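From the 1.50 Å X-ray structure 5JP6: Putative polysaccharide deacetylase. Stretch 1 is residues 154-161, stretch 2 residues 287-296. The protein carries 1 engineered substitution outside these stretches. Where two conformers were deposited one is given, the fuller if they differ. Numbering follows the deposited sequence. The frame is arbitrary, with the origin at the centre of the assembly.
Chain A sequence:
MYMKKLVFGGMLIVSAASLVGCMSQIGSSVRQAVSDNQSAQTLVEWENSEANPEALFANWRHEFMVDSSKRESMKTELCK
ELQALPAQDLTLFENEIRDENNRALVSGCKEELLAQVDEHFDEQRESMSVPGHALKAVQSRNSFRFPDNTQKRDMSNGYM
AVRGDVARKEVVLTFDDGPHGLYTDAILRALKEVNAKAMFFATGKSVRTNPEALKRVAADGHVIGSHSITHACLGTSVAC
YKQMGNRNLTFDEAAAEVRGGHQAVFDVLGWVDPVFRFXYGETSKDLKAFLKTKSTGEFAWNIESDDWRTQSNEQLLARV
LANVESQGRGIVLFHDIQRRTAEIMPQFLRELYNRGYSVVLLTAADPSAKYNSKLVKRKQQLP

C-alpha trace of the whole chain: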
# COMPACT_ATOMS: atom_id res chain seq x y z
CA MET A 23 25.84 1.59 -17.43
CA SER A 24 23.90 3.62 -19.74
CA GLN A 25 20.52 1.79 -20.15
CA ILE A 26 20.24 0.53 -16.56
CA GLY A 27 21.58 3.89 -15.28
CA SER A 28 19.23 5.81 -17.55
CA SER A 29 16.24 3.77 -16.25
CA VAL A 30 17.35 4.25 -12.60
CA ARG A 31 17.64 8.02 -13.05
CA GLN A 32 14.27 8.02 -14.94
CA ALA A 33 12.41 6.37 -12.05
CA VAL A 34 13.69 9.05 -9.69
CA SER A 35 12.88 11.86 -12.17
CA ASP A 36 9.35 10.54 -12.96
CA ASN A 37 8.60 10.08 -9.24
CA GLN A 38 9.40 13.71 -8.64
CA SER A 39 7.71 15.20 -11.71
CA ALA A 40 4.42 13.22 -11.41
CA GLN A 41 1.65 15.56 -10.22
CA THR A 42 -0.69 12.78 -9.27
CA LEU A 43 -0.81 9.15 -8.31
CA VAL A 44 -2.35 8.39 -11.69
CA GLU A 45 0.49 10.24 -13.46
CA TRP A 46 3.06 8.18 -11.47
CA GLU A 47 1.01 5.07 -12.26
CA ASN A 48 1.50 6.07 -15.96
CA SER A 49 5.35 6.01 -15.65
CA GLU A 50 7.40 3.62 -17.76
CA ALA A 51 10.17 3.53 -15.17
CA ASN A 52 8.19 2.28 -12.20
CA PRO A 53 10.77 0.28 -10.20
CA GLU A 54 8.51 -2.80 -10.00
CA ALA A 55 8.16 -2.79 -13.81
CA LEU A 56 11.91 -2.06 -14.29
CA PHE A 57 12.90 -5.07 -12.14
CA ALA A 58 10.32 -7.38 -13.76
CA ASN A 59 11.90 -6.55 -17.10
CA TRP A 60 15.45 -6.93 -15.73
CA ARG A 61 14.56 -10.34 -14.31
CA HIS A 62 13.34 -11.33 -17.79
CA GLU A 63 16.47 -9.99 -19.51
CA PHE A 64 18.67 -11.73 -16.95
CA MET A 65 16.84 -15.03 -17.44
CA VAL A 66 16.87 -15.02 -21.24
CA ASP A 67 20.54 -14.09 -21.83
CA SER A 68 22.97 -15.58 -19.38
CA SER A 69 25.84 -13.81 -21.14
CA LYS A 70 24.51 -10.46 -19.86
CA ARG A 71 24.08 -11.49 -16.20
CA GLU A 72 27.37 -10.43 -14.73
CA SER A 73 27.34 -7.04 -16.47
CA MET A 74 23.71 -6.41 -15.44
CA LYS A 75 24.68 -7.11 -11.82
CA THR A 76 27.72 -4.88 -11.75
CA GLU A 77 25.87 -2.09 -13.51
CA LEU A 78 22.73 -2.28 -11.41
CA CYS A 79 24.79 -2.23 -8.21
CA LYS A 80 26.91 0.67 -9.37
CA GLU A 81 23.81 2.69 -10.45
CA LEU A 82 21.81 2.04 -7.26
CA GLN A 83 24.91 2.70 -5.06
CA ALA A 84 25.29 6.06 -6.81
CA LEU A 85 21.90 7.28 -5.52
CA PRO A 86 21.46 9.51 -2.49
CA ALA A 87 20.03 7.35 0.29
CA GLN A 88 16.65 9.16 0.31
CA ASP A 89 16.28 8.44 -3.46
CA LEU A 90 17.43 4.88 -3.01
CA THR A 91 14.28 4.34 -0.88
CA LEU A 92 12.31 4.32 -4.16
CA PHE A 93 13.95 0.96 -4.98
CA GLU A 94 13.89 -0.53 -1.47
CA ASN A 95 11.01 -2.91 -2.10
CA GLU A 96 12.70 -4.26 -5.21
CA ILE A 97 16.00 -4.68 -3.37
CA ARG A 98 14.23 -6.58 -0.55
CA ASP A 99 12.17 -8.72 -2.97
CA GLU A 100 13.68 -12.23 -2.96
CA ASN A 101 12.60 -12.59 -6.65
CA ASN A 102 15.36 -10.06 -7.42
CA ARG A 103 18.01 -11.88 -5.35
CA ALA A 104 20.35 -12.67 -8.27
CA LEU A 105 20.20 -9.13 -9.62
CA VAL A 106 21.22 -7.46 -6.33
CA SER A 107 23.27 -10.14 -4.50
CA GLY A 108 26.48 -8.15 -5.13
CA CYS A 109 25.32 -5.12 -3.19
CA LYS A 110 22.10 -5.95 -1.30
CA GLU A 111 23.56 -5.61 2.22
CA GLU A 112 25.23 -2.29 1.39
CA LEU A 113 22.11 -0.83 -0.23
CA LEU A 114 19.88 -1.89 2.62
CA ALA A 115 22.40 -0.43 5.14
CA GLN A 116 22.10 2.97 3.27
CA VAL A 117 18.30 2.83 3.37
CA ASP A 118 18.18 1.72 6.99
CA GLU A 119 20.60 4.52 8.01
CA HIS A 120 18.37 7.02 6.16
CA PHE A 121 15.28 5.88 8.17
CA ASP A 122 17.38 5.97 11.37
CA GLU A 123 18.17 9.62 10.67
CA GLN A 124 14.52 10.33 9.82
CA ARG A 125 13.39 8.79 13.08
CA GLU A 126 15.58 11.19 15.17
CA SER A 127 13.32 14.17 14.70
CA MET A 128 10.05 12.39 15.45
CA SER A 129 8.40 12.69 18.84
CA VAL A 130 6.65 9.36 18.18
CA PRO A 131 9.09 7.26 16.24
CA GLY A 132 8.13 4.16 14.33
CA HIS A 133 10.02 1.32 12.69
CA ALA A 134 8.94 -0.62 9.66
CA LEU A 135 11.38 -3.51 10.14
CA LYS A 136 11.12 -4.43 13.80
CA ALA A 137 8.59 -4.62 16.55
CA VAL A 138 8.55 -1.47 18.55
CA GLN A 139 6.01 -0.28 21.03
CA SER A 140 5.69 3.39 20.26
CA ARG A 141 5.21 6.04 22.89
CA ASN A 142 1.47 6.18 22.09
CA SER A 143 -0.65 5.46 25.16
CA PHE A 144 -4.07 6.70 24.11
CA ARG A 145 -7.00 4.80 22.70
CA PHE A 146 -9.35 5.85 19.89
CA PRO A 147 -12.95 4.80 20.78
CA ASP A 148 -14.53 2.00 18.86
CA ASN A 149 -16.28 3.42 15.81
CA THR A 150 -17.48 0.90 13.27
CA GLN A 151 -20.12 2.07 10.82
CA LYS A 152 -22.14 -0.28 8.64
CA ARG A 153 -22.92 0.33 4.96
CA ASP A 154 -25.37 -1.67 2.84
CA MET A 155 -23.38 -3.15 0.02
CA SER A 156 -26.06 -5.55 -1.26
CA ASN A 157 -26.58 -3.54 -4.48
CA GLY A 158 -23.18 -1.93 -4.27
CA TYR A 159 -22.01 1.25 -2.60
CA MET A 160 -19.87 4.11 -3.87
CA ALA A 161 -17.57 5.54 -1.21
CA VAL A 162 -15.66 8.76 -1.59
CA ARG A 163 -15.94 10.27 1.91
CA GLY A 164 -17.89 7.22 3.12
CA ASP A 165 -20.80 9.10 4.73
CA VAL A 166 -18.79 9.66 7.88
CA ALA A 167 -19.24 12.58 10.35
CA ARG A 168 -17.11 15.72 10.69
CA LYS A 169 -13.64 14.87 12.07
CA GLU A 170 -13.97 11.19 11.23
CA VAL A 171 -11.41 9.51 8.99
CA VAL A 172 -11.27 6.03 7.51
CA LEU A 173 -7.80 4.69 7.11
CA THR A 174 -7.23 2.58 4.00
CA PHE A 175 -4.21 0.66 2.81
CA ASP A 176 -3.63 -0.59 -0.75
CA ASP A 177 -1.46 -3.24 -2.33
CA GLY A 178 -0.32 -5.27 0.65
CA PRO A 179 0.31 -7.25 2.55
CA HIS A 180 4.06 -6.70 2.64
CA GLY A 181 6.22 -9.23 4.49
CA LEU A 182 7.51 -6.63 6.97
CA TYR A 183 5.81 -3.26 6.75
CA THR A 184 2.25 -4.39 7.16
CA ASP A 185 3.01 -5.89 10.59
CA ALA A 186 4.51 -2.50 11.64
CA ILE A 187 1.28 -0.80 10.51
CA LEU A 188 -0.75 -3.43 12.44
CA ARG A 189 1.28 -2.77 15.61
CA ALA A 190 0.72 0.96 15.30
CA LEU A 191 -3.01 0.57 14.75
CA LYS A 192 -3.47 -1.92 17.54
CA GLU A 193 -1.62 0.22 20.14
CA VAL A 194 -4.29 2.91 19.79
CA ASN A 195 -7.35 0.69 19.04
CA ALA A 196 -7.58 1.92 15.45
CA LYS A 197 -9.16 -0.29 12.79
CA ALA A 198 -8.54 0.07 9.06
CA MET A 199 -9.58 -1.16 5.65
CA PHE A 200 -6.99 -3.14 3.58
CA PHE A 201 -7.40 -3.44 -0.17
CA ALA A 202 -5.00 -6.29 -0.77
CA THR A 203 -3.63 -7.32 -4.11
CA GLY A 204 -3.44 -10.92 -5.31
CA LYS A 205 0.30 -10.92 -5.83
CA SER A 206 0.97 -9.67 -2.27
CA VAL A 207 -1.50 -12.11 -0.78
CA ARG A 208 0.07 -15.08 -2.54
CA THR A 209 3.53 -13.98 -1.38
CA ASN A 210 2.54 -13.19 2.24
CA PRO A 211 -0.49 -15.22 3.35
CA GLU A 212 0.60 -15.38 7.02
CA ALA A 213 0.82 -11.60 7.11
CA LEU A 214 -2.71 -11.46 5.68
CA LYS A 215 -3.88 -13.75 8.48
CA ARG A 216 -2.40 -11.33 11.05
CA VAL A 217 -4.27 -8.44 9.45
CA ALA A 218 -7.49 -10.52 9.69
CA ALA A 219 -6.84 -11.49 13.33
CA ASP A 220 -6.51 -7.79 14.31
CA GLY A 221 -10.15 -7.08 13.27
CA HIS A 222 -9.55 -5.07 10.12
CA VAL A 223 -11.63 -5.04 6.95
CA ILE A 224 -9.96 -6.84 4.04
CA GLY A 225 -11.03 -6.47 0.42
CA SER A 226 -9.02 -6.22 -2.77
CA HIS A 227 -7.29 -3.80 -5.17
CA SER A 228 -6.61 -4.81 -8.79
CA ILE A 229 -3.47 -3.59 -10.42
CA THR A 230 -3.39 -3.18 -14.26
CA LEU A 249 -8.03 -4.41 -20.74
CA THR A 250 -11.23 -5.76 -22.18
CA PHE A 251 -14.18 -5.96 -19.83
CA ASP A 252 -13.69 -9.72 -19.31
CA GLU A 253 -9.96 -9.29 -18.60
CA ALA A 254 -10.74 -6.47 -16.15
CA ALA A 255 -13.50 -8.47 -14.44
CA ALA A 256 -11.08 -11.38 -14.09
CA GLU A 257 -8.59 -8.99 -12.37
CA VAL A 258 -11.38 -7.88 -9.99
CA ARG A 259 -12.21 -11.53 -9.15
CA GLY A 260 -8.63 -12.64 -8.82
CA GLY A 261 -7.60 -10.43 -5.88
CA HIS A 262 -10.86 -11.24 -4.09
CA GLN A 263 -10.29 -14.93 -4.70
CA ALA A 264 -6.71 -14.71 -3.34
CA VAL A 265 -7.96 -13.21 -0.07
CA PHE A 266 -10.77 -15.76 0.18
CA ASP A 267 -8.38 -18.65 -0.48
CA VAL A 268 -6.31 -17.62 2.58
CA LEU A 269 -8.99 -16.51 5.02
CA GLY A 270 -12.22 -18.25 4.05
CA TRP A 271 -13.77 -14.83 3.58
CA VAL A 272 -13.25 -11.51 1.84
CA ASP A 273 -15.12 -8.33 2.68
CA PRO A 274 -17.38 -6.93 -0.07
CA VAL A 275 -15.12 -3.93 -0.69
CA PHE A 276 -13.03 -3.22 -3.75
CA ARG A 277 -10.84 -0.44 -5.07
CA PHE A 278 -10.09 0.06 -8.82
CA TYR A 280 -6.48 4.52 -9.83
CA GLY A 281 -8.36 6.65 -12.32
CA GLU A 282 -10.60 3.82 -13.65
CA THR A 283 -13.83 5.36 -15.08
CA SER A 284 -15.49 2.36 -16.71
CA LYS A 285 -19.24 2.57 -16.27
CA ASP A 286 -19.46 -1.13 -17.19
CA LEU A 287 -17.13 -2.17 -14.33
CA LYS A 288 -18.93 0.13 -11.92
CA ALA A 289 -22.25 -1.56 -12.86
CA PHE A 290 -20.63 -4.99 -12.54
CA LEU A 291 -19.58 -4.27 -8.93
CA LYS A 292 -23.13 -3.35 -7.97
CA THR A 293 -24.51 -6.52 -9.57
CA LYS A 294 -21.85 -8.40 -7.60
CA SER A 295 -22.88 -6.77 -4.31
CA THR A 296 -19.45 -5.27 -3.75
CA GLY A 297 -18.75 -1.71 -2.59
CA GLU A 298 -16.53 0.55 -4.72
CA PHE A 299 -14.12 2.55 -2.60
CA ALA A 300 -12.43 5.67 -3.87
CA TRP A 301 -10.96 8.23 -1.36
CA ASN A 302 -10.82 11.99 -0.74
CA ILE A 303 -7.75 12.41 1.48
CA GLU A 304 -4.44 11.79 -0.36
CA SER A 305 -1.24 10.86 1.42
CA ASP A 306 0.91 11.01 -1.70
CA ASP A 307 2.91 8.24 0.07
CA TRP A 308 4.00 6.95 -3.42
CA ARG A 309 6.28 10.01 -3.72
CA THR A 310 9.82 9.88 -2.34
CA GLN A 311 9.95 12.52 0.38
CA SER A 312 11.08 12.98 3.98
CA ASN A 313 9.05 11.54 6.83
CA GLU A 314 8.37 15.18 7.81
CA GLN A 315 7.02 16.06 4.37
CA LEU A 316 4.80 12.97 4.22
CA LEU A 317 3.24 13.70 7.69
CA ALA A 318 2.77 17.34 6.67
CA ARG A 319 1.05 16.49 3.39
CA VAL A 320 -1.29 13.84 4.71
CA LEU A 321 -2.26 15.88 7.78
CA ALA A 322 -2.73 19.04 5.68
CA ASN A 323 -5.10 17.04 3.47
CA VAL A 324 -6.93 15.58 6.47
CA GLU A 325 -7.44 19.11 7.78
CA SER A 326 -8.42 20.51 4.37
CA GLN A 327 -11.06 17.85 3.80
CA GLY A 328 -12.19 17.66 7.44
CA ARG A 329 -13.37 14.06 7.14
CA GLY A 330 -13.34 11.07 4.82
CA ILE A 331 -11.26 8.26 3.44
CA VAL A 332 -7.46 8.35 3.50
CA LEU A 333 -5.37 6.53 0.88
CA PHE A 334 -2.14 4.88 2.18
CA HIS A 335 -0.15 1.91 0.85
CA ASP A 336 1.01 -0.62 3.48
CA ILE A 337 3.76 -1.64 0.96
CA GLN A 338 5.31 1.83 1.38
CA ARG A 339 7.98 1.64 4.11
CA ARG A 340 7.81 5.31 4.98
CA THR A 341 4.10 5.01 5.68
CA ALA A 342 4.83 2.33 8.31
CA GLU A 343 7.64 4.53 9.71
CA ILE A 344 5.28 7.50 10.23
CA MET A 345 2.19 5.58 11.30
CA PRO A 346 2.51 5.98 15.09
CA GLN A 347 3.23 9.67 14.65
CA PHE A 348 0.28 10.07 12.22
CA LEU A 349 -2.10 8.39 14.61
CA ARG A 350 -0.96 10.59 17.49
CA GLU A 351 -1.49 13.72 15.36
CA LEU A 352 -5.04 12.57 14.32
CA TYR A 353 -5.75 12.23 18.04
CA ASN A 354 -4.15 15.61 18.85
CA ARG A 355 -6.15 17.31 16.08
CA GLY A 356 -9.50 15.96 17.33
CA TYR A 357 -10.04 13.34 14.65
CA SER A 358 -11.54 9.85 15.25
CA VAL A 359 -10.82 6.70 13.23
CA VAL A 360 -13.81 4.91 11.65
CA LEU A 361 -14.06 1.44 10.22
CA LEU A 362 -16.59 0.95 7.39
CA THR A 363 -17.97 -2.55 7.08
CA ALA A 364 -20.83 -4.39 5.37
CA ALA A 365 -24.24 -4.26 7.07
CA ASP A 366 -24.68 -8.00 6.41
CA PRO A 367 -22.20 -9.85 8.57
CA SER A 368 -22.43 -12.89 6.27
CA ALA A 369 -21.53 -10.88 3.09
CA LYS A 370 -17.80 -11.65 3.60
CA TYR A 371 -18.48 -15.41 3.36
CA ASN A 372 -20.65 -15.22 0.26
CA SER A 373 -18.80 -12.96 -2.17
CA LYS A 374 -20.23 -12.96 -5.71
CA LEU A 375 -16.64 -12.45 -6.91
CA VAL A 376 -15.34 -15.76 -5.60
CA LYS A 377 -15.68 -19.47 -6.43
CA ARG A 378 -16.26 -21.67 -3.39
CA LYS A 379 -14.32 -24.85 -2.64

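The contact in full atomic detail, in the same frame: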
# COMPACT_ATOMS: atom_id res chain seq x y z
N ASP A 154 -24.71 -0.63 3.64
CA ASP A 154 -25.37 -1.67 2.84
C ASP A 154 -24.68 -1.75 1.49
O ASP A 154 -24.74 -0.82 0.66
CB ASP A 154 -26.87 -1.35 2.72
CG ASP A 154 -27.68 -2.37 1.87
OD1 ASP A 154 -27.13 -3.36 1.43
OD2 ASP A 154 -28.80 -2.05 1.69
N MET A 155 -24.09 -2.91 1.24
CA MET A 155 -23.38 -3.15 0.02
C MET A 155 -24.10 -4.15 -0.90
O MET A 155 -23.59 -4.53 -1.94
CB MET A 155 -21.91 -3.48 0.34
CG MET A 155 -21.22 -2.21 1.07
SD MET A 155 -19.66 -2.60 1.35
CE MET A 155 -19.32 -1.54 2.69
N SER A 156 -25.34 -4.50 -0.55
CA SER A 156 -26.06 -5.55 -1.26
C SER A 156 -26.34 -5.23 -2.74
O SER A 156 -26.35 -6.12 -3.59
CB SER A 156 -27.35 -5.87 -0.54
OG SER A 156 -28.25 -4.75 -0.55
N ASN A 157 -26.55 -3.95 -3.04
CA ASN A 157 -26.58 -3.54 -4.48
C ASN A 157 -25.53 -2.49 -4.70
O ASN A 157 -25.69 -1.53 -5.44
CB ASN A 157 -27.97 -3.13 -5.06
CG ASN A 157 -27.93 -2.81 -6.60
OD1 ASN A 157 -27.68 -3.69 -7.46
ND2 ASN A 157 -28.16 -1.53 -6.93
N GLY A 158 -24.36 -2.75 -4.11
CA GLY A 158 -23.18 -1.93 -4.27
C GLY A 158 -23.21 -0.73 -3.34
O GLY A 158 -24.16 -0.51 -2.57
N TYR A 159 -22.20 0.10 -3.47
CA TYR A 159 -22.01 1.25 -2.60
C TYR A 159 -20.82 2.02 -3.13
O TYR A 159 -19.76 1.44 -3.32
CB TYR A 159 -21.75 0.78 -1.16
CG TYR A 159 -21.38 1.88 -0.20
CD1 TYR A 159 -22.26 2.88 0.09
CD2 TYR A 159 -20.15 1.89 0.43
CE1 TYR A 159 -21.92 3.89 0.98
CE2 TYR A 159 -19.82 2.88 1.33
CZ TYR A 159 -20.70 3.88 1.59
OH TYR A 159 -20.37 4.89 2.46
N MET A 160 -20.97 3.31 -3.36
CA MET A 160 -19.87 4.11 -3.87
C MET A 160 -19.39 5.03 -2.76
O MET A 160 -20.13 5.91 -2.31
CB MET A 160 -20.35 4.97 -5.04
CG MET A 160 -19.30 5.96 -5.59
SD MET A 160 -18.04 5.06 -6.50
CE MET A 160 -16.53 5.77 -5.78
N ALA A 161 -18.14 4.80 -2.32
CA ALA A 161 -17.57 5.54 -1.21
C ALA A 161 -16.50 6.48 -1.71
O ALA A 161 -15.50 6.06 -2.35
CB ALA A 161 -16.99 4.59 -0.18
N LEU A 287 -17.67 -1.55 -15.55
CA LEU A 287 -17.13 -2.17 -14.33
C LEU A 287 -17.80 -1.66 -13.07
O LEU A 287 -18.00 -2.43 -12.14
CB LEU A 287 -15.63 -1.98 -14.26
CG LEU A 287 -14.82 -2.76 -15.30
CD1 LEU A 287 -13.39 -2.25 -15.41
CD2 LEU A 287 -14.85 -4.25 -14.96
N LYS A 288 -18.19 -0.40 -13.05
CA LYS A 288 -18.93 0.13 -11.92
C LYS A 288 -20.27 -0.59 -11.77
O LYS A 288 -20.67 -0.94 -10.65
CB LYS A 288 -19.11 1.63 -12.04
CG LYS A 288 -17.80 2.41 -11.90
CD LYS A 288 -18.03 3.92 -12.16
CE LYS A 288 -16.78 4.72 -11.92
NZ LYS A 288 -16.75 5.17 -10.51
N ALA A 289 -20.96 -0.83 -12.89
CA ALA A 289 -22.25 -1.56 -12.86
C ALA A 289 -22.06 -3.01 -12.42
O ALA A 289 -22.84 -3.53 -11.62
CB ALA A 289 -22.90 -1.52 -14.22
N PHE A 290 -21.00 -3.63 -12.92
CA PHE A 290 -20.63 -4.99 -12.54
C PHE A 290 -20.48 -5.13 -11.01
O PHE A 290 -21.01 -6.08 -10.40
CB PHE A 290 -19.32 -5.33 -13.24
CG PHE A 290 -18.65 -6.59 -12.78
CD1 PHE A 290 -19.15 -7.83 -13.09
CD2 PHE A 290 -17.46 -6.53 -12.09
CE1 PHE A 290 -18.46 -8.97 -12.74
CE2 PHE A 290 -16.80 -7.66 -11.69
CZ PHE A 290 -17.29 -8.89 -12.02
N LEU A 291 -19.76 -4.19 -10.39
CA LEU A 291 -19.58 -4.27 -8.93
C LEU A 291 -20.90 -4.26 -8.16
O LEU A 291 -21.07 -4.99 -7.18
CB LEU A 291 -18.68 -3.15 -8.41
CG LEU A 291 -17.21 -3.22 -8.79
CD1 LEU A 291 -16.50 -1.99 -8.27
CD2 LEU A 291 -16.56 -4.49 -8.23
N LYS A 292 -21.84 -3.42 -8.62
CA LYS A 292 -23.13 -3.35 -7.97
C LYS A 292 -23.90 -4.66 -8.13
O LYS A 292 -24.44 -5.18 -7.16
CB LYS A 292 -23.96 -2.18 -8.47
CG LYS A 292 -23.32 -0.81 -8.25
CD LYS A 292 -24.18 0.29 -8.83
CE LYS A 292 -25.55 0.36 -8.28
NZ LYS A 292 -25.54 0.51 -6.80
N THR A 293 -23.90 -5.21 -9.34
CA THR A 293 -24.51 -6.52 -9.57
C THR A 293 -23.89 -7.59 -8.66
O THR A 293 -24.59 -8.46 -8.11
CB THR A 293 -24.43 -6.89 -11.05
OG1 THR A 293 -25.21 -5.95 -11.78
CG2 THR A 293 -24.96 -8.32 -11.32
N LYS A 294 -22.58 -7.47 -8.45
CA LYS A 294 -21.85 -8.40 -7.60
C LYS A 294 -21.79 -7.99 -6.14
O LYS A 294 -21.01 -8.56 -5.39
CB LYS A 294 -20.44 -8.63 -8.18
CG LYS A 294 -20.46 -9.19 -9.60
CD LYS A 294 -21.11 -10.55 -9.69
CE LYS A 294 -21.17 -11.07 -11.11
NZ LYS A 294 -21.86 -12.39 -11.19
N SER A 295 -22.66 -7.08 -5.73
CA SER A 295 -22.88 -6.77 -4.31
C SER A 295 -21.56 -6.45 -3.59
O SER A 295 -21.31 -6.89 -2.47
CB SER A 295 -23.63 -7.92 -3.62
OG SER A 295 -24.88 -8.19 -4.23
N THR A 296 -20.74 -5.63 -4.26
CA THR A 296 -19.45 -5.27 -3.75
C THR A 296 -19.30 -3.75 -3.80
O THR A 296 -19.53 -3.13 -4.85
CB THR A 296 -18.31 -5.95 -4.55
OG1 THR A 296 -18.48 -7.39 -4.49
CG2 THR A 296 -16.97 -5.60 -4.05
O HOH W 1 -20.61 -0.78 -5.72

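The contact joins a turn to the end of a helix. Residues 287-293 are helical, Lys294 is the first to leave helical phi/psi, and the chain then swings through Ser295 and Thr296. Against this exit lies the turn of stretch 1, closed by a backbone hydrogen bond from Gly158 N to Met155 O (2.9 Å), after which the chain runs on into the strand that includes Met160 and Ala161. The two backbones come close at two points: the CA atoms of Gly158 and Lys292 are 4.0 Å apart, and those of Ser156 and Ser295 4.6 Å. The patch is small, 374 Å² with both sides summed, and most of its chemistry is side chain to main chain.

Lys292 covers the most surface. Its CA-to-CB bond points sideways to the turn, and the chain, after m and t at chi1 and chi2, bends through p at chi3 and chi4. That curl delivers NZ to the carbonyl of Asn157, where Lys292 NZ donates a very short hydrogen bond of 2.5 Å to Asn157 O. The pairing puts a charged ammonium on a main-chain oxygen, so the turn receives the lysine without offering a carboxylate. Asn157 covers the next largest area. Its CA-to-CB bond points away from the helix, but the end of the side chain comes nearer, adding cover over the lysine while the backbone oxygen accepts the bond.

Ser295 is the second anchor. Its OG donates to Ser156 O at 2.6 Å, so successive carbonyls of the turn, those of Ser156 and Asn157, are each met by a side-chain donor from the other stretch. Ser295 sits at positive phi (53/45), and its own N bonds back to Lys292 O at 3.0 Å, which ties the two donors together through the backbone where the helix ends. Thr296 N likewise returns to Leu291 O at 3.0 Å. Not every close approach is a bond: Met155 O and Ser295 O are 3.3 Å apart, but both are acceptors.

The closest CA approach falls at a glycine. Gly158 has a phi of 82°, which by itself favours glycine, and space gives a second reason: an ideal CB there would point toward the helix and lie 2.6 Å from Lys292 CG, a clash. The absent side chain thus leaves room for the lysine's aliphatic stem.

The turn also braces itself. Asp154 OD1 accepts from Ser156 N at 2.9 Å and from Ser156 OG at 2.7 Å, holding the start of the turn while Ser156 O faces the other stretch. Beyond the glycine, a water replaces direct bonding: it accepts from Tyr159 N at 2.9 Å and donates to Thr296 O at 2.7 Å, bridging the two backbones. At the margin, Met160 SD lies 4.2 Å from Lys288 NZ, a loose contact. The rule to read here is economical: long and short donors at a helix exit, exposed carbonyls on a turn, and glycine where the CA atoms come closest.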